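Local coordinates for Ulp1-like SUMO protease (Chaetomium thermophilum, PDB 6DG4), which probably cleaves SUMO from its conjugates as a cysteine protease of the Ulp1 (C48) family, the present chain being its C-terminal catalytic domain, at residues A[207-212]-A[217-222]; A[36-39]-A[43-46]. All coordinates share one frame; numbering follows the deposited sequence.

Interaction 1. Residues A[207-212]-A[217-222]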
loop_
_atom_site.group_PDB
_atom_site.type_symbol
_atom_site.label_atom_id
_atom_site.label_comp_id
_atom_site.label_asym_id
_atom_site.label_seq_id
_atom_site.Cartn_x
_atom_site.Cartn_y
_atom_site.Cartn_z
ATOM N N ILE A 207 2.422 -4.498 0.504
ATOM C CA ILE A 207 1.034 -4.345 0.937
ATOM C C ILE A 207 0.950 -4.306 2.459
ATOM O O ILE A 207 0.208 -3.505 3.041
ATOM C CB ILE A 207 0.168 -5.485 0.366
ATOM C CG1 ILE A 207 0.003 -5.358 -1.148
ATOM C CG2 ILE A 207 -1.202 -5.514 1.048
ATOM C CD1 ILE A 207 -0.516 -6.633 -1.804
ATOM N N THR A 208 1.673 -5.205 3.128
ATOM C CA THR A 208 1.533 -5.323 4.576
ATOM C C THR A 208 2.108 -4.100 5.275
ATOM O O THR A 208 1.531 -3.610 6.254
ATOM C CB THR A 208 2.181 -6.621 5.058
ATOM O OG1 THR A 208 1.597 -7.733 4.365
ATOM C CG2 THR A 208 1.956 -6.822 6.545
ATOM N N ASN A 209 3.240 -3.588 4.781
ATOM C CA ASN A 209 3.789 -2.351 5.324
ATOM C C ASN A 209 2.840 -1.184 5.096
ATOM O O ASN A 209 2.747 -0.279 5.933
ATOM C CB ASN A 209 5.163 -2.068 4.720
ATOM C CG ASN A 209 6.231 -2.979 5.281
ATOM O OD1 ASN A 209 6.091 -3.508 6.384
ATOM N ND2 ASN A 209 7.297 -3.178 4.526
ATOM N N ALA A 210 2.134 -1.182 3.963
ATOM C CA ALA A 210 1.153 -0.135 3.703
ATOM C C ALA A 210 -0.012 -0.211 4.684
ATOM O O ALA A 210 -0.486 0.826 5.168
ATOM C CB ALA A 210 0.669 -0.211 2.254
ATOM N N ILE A 211 -0.486 -1.424 5.000
ATOM C CA ILE A 211 -1.528 -1.561 6.014
ATOM C C ILE A 211 -1.045 -0.964 7.326
ATOM O O ILE A 211 -1.739 -0.169 7.968
ATOM C CB ILE A 211 -1.925 -3.036 6.207
ATOM C CG1 ILE A 211 -2.574 -3.628 4.956
ATOM C CG2 ILE A 211 -2.868 -3.162 7.409
ATOM C CD1 ILE A 211 -2.811 -5.132 5.055
ATOM N N CYS A 212 0.162 -1.344 7.744
ATOM C CA CYS A 212 0.684 -0.878 9.023
ATOM C C CYS A 212 0.834 0.640 9.045
ATOM O O CYS A 212 0.336 1.309 9.957
ATOM C CB CYS A 212 2.014 -1.570 9.320
ATOM S SG CYS A 212 1.843 -3.337 9.716
ATOM N N VAL A 217 0.424 1.464 12.795
ATOM C CA VAL A 217 0.930 0.278 13.476
ATOM C C VAL A 217 2.388 0.068 13.096
ATOM O O VAL A 217 2.765 0.225 11.930
ATOM C CB VAL A 217 0.082 -0.949 13.086
ATOM C CG1 VAL A 217 0.730 -2.234 13.569
ATOM C CG2 VAL A 217 -1.324 -0.820 13.648
ATOM N N ASP A 218 3.208 -0.302 14.078
ATOM C CA ASP A 218 4.630 -0.551 13.856
ATOM C C ASP A 218 4.842 -1.888 13.152
ATOM O O ASP A 218 4.619 -2.946 13.753
ATOM C CB ASP A 218 5.359 -0.548 15.201
ATOM C CG ASP A 218 6.865 -0.621 15.055
ATOM O OD1 ASP A 218 7.348 -1.030 13.978
ATOM O OD2 ASP A 218 7.569 -0.278 16.032
ATOM N N PRO A 219 5.280 -1.894 11.888
ATOM C CA PRO A 219 5.407 -3.181 11.182
ATOM C C PRO A 219 6.425 -4.122 11.800
ATOM O O PRO A 219 6.234 -5.344 11.749
ATOM C CB PRO A 219 5.786 -2.770 9.751
ATOM C CG PRO A 219 6.437 -1.436 9.902
ATOM C CD PRO A 219 5.694 -0.762 11.039
ATOM N N ALA A 220 7.500 -3.586 12.393
ATOM C CA ALA A 220 8.519 -4.425 13.011
ATOM C C ALA A 220 7.982 -5.197 14.207
ATOM O O ALA A 220 8.532 -6.247 14.551
ATOM C CB ALA A 220 9.702 -3.563 13.455
ATOM N N GLN A 221 6.923 -4.706 14.837
ATOM C CA GLN A 221 6.303 -5.378 15.967
ATOM C C GLN A 221 5.152 -6.283 15.553
ATOM O O GLN A 221 4.596 -6.970 16.413
ATOM C CB GLN A 221 5.788 -4.325 16.963
ATOM C CG GLN A 221 6.898 -3.476 17.562
ATOM C CD GLN A 221 6.403 -2.351 18.454
ATOM O OE1 GLN A 221 5.228 -1.987 18.430
ATOM N NE2 GLN A 221 7.310 -1.790 19.247
ATOM N N ALA A 222 4.800 -6.332 14.263
ATOM C CA ALA A 222 3.495 -6.833 13.855
ATOM C C ALA A 222 3.490 -8.132 13.058
ATOM O O ALA A 222 2.477 -8.831 13.086
ATOM C CB ALA A 222 2.749 -5.772 13.034
#
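The carbonyl oxygen of C212, in the last turns of helix 202-215, accepts a hydrogen bond from the backbone N of V217, 2.8 Å from C212 O to V217 N and fairly straight (161° at the hydrogen). The donor lies 33° off the carbonyl plane. The bond folds the loop between helices 202-215 and 228-241 back onto the end of the first, within the Ulp1-family catalytic domain. Next to it the C212 side chain packs against the returning loop: with SG beside the backbone N (chi1 -70°), the sulfur lies 3.9 Å from P219 CA and 4.2 Å from A222 CB, while V217 CG1 reaches it from another direction, also at 4.2 Å. C212 CB meets P219 CB at 4.0 Å. One turn earlier, N209 crosses the proline at about a right angle and sets OD1 3.5 Å from P219 CB; that oxygen is hydrogen-bonded by Y223 OH, just after the loop segment. Within the loop, A222 N and Q221 N bond back to P219 O and D218 O in a tight turn. A small, weakly polar thiol among proline, valine and alanine carbons implies mainly apolar cohesion, with direction supplied by the single backbone bond.

Interaction 2. Residues A[36-39]-A[43-46]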
loop_
_atom_site.group_PDB
_atom_site.type_symbol
_atom_site.label_atom_id
_atom_site.label_comp_id
_atom_site.label_asym_id
_atom_site.label_seq_id
_atom_site.Cartn_x
_atom_site.Cartn_y
_atom_site.Cartn_z
ATOM N N ALA A 36 -13.819 -10.224 -8.991
ATOM C CA ALA A 36 -13.741 -9.012 -8.192
ATOM C C ALA A 36 -13.415 -7.872 -9.138
ATOM O O ALA A 36 -13.008 -8.088 -10.283
ATOM C CB ALA A 36 -12.676 -9.122 -7.094
ATOM N N LYS A 37 -13.618 -6.653 -8.656
ATOM C CA LYS A 37 -13.257 -5.460 -9.411
ATOM C C LYS A 37 -12.762 -4.442 -8.402
ATOM O O LYS A 37 -13.489 -4.096 -7.465
ATOM C CB LYS A 37 -14.439 -4.908 -10.205
ATOM C CG LYS A 37 -14.049 -3.811 -11.190
ATOM C CD LYS A 37 -15.212 -3.459 -12.115
ATOM C CE LYS A 37 -14.915 -2.240 -12.974
ATOM N NZ LYS A 37 -16.143 -1.735 -13.655
ATOM N N THR A 38 -11.530 -3.984 -8.577
ATOM C CA THR A 38 -10.907 -3.131 -7.584
ATOM C C THR A 38 -11.370 -1.688 -7.746
ATOM O O THR A 38 -12.086 -1.330 -8.685
ATOM C CB THR A 38 -9.384 -3.198 -7.695
ATOM O OG1 THR A 38 -8.954 -2.474 -8.853
ATOM C CG2 THR A 38 -8.902 -4.642 -7.793
ATOM N N LEU A 39 -10.946 -0.848 -6.805
ATOM C CA LEU A 39 -11.243 0.575 -6.884
ATOM C C LEU A 39 -10.468 1.273 -7.993
ATOM O O LEU A 39 -10.759 2.434 -8.289
ATOM C CB LEU A 39 -10.960 1.243 -5.540
ATOM C CG LEU A 39 -11.852 0.837 -4.367
ATOM C CD1 LEU A 39 -11.296 1.434 -3.081
ATOM C CD2 LEU A 39 -13.286 1.279 -4.588
ATOM N N PRO A 43 -10.860 -5.383 -13.313
ATOM C CA PRO A 43 -11.399 -6.714 -13.016
ATOM C C PRO A 43 -10.288 -7.669 -12.610
ATOM O O PRO A 43 -9.166 -7.600 -13.119
ATOM C CB PRO A 43 -12.036 -7.153 -14.342
ATOM C CG PRO A 43 -12.171 -5.938 -15.145
ATOM C CD PRO A 43 -11.098 -4.994 -14.713
ATOM N N LEU A 44 -10.612 -8.563 -11.677
ATOM C CA LEU A 44 -9.732 -9.655 -11.287
ATOM C C LEU A 44 -10.375 -10.981 -11.664
ATOM O O LEU A 44 -11.580 -11.179 -11.471
ATOM C CB LEU A 44 -9.463 -9.648 -9.782
ATOM C CG LEU A 44 -8.892 -8.354 -9.204
ATOM C CD1 LEU A 44 -8.697 -8.509 -7.705
ATOM C CD2 LEU A 44 -7.569 -7.982 -9.869
ATOM N N VAL A 45 -9.562 -11.885 -12.196
ATOM C CA VAL A 45 -10.019 -13.177 -12.667
ATOM C C VAL A 45 -9.139 -14.255 -12.044
ATOM O O VAL A 45 -8.203 -13.966 -11.302
ATOM C CB VAL A 45 -10.017 -13.277 -14.207
ATOM C CG1 VAL A 45 -11.006 -12.303 -14.806
ATOM C CG2 VAL A 45 -8.615 -13.022 -14.757
ATOM N N ARG A 46 -9.458 -15.508 -12.365
ATOM C CA ARG A 46 -8.737 -16.638 -11.794
ATOM C C ARG A 46 -7.229 -16.433 -11.848
ATOM O O ARG A 46 -6.526 -16.680 -10.864
ATOM C CB ARG A 46 -9.128 -17.916 -12.535
ATOM C CG ARG A 46 -8.286 -19.127 -12.176
ATOM C CD ARG A 46 -8.768 -20.361 -12.913
ATOM N NE ARG A 46 -7.913 -21.509 -12.644
ATOM C CZ ARG A 46 -8.335 -22.768 -12.602
ATOM N NH1 ARG A 46 -9.615 -23.059 -12.809
ATOM N NH2 ARG A 46 -7.469 -23.734 -12.339
#
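L44 turns its CG beside the backbone N and anti to the carbonyl carbon (chi1 -56°), and T38 likewise sets CG2 anti to its own carbonyl carbon, which brings the leucine branches and the threonine methyl together. The two belong to a short antiparallel beta hairpin, strands 36-37 and 43-44, ahead of helix 46-50. A36 and L44 form its hydrogen-bonded pair. L44 N donates to A36 O at 2.8 Å in a nearly straight bond, 171° at the hydrogen, although the donor stands 40° out of the carbonyl plane; the return bond, A36 N to L44 O, is weak at 3.5 Å. A36 O also receives a CA-H contact from P43, with P43 CA 3.5 Å away, so one carbonyl meets two neighbouring residues of the facing strand.

On the face that carries A36 and L44, L44 CD1 lies 4.1 Å from A36 CB and 3.9 Å from T38 CG2. The T38 and L44 side chains cross at about a right angle, and L44 also touches N63 of helix 62-80, which joins the hairpin to that helix. An alanine in place of L44 would probably leave the T38 methyl and A36 CB without their apolar partner and weaken the contact with N63. The hydroxyl of T38 serves the turn instead, accepting from E40 N and, weakly, from Q42 N.

K37 and P43, the non-hydrogen-bonded pair, occupy the other face, where the lysine chain is extended beyond CG and the residue is exposed. Past the hairpin, V45 stands at the N-cap of helix 46-50, and R46 NE makes a salt bridge with E50. At the lysine, it is the aliphatic CG that comes to P43 N, 4.1 Å away.

The touching residues of interaction 1 are all buried; interaction 2 is only partly so, its centre about 17 Å from that of the chain against about 10 Å. They stand on opposite sides of that centre, their centres about 24 Å apart. Both close a short chain reversal, one just after helix 202-215, the other between two strands. A segment of each lies against helix 62-80, 207-212 through side chains taking no part in the loop contact, the hairpin through L44 and neighbouring L39. The buried contact is mostly C212 among P219, V217 and A222 with one backbone bond; the outer rests on a strand pair with one good and one weak bond, an exposed lysine at its edge.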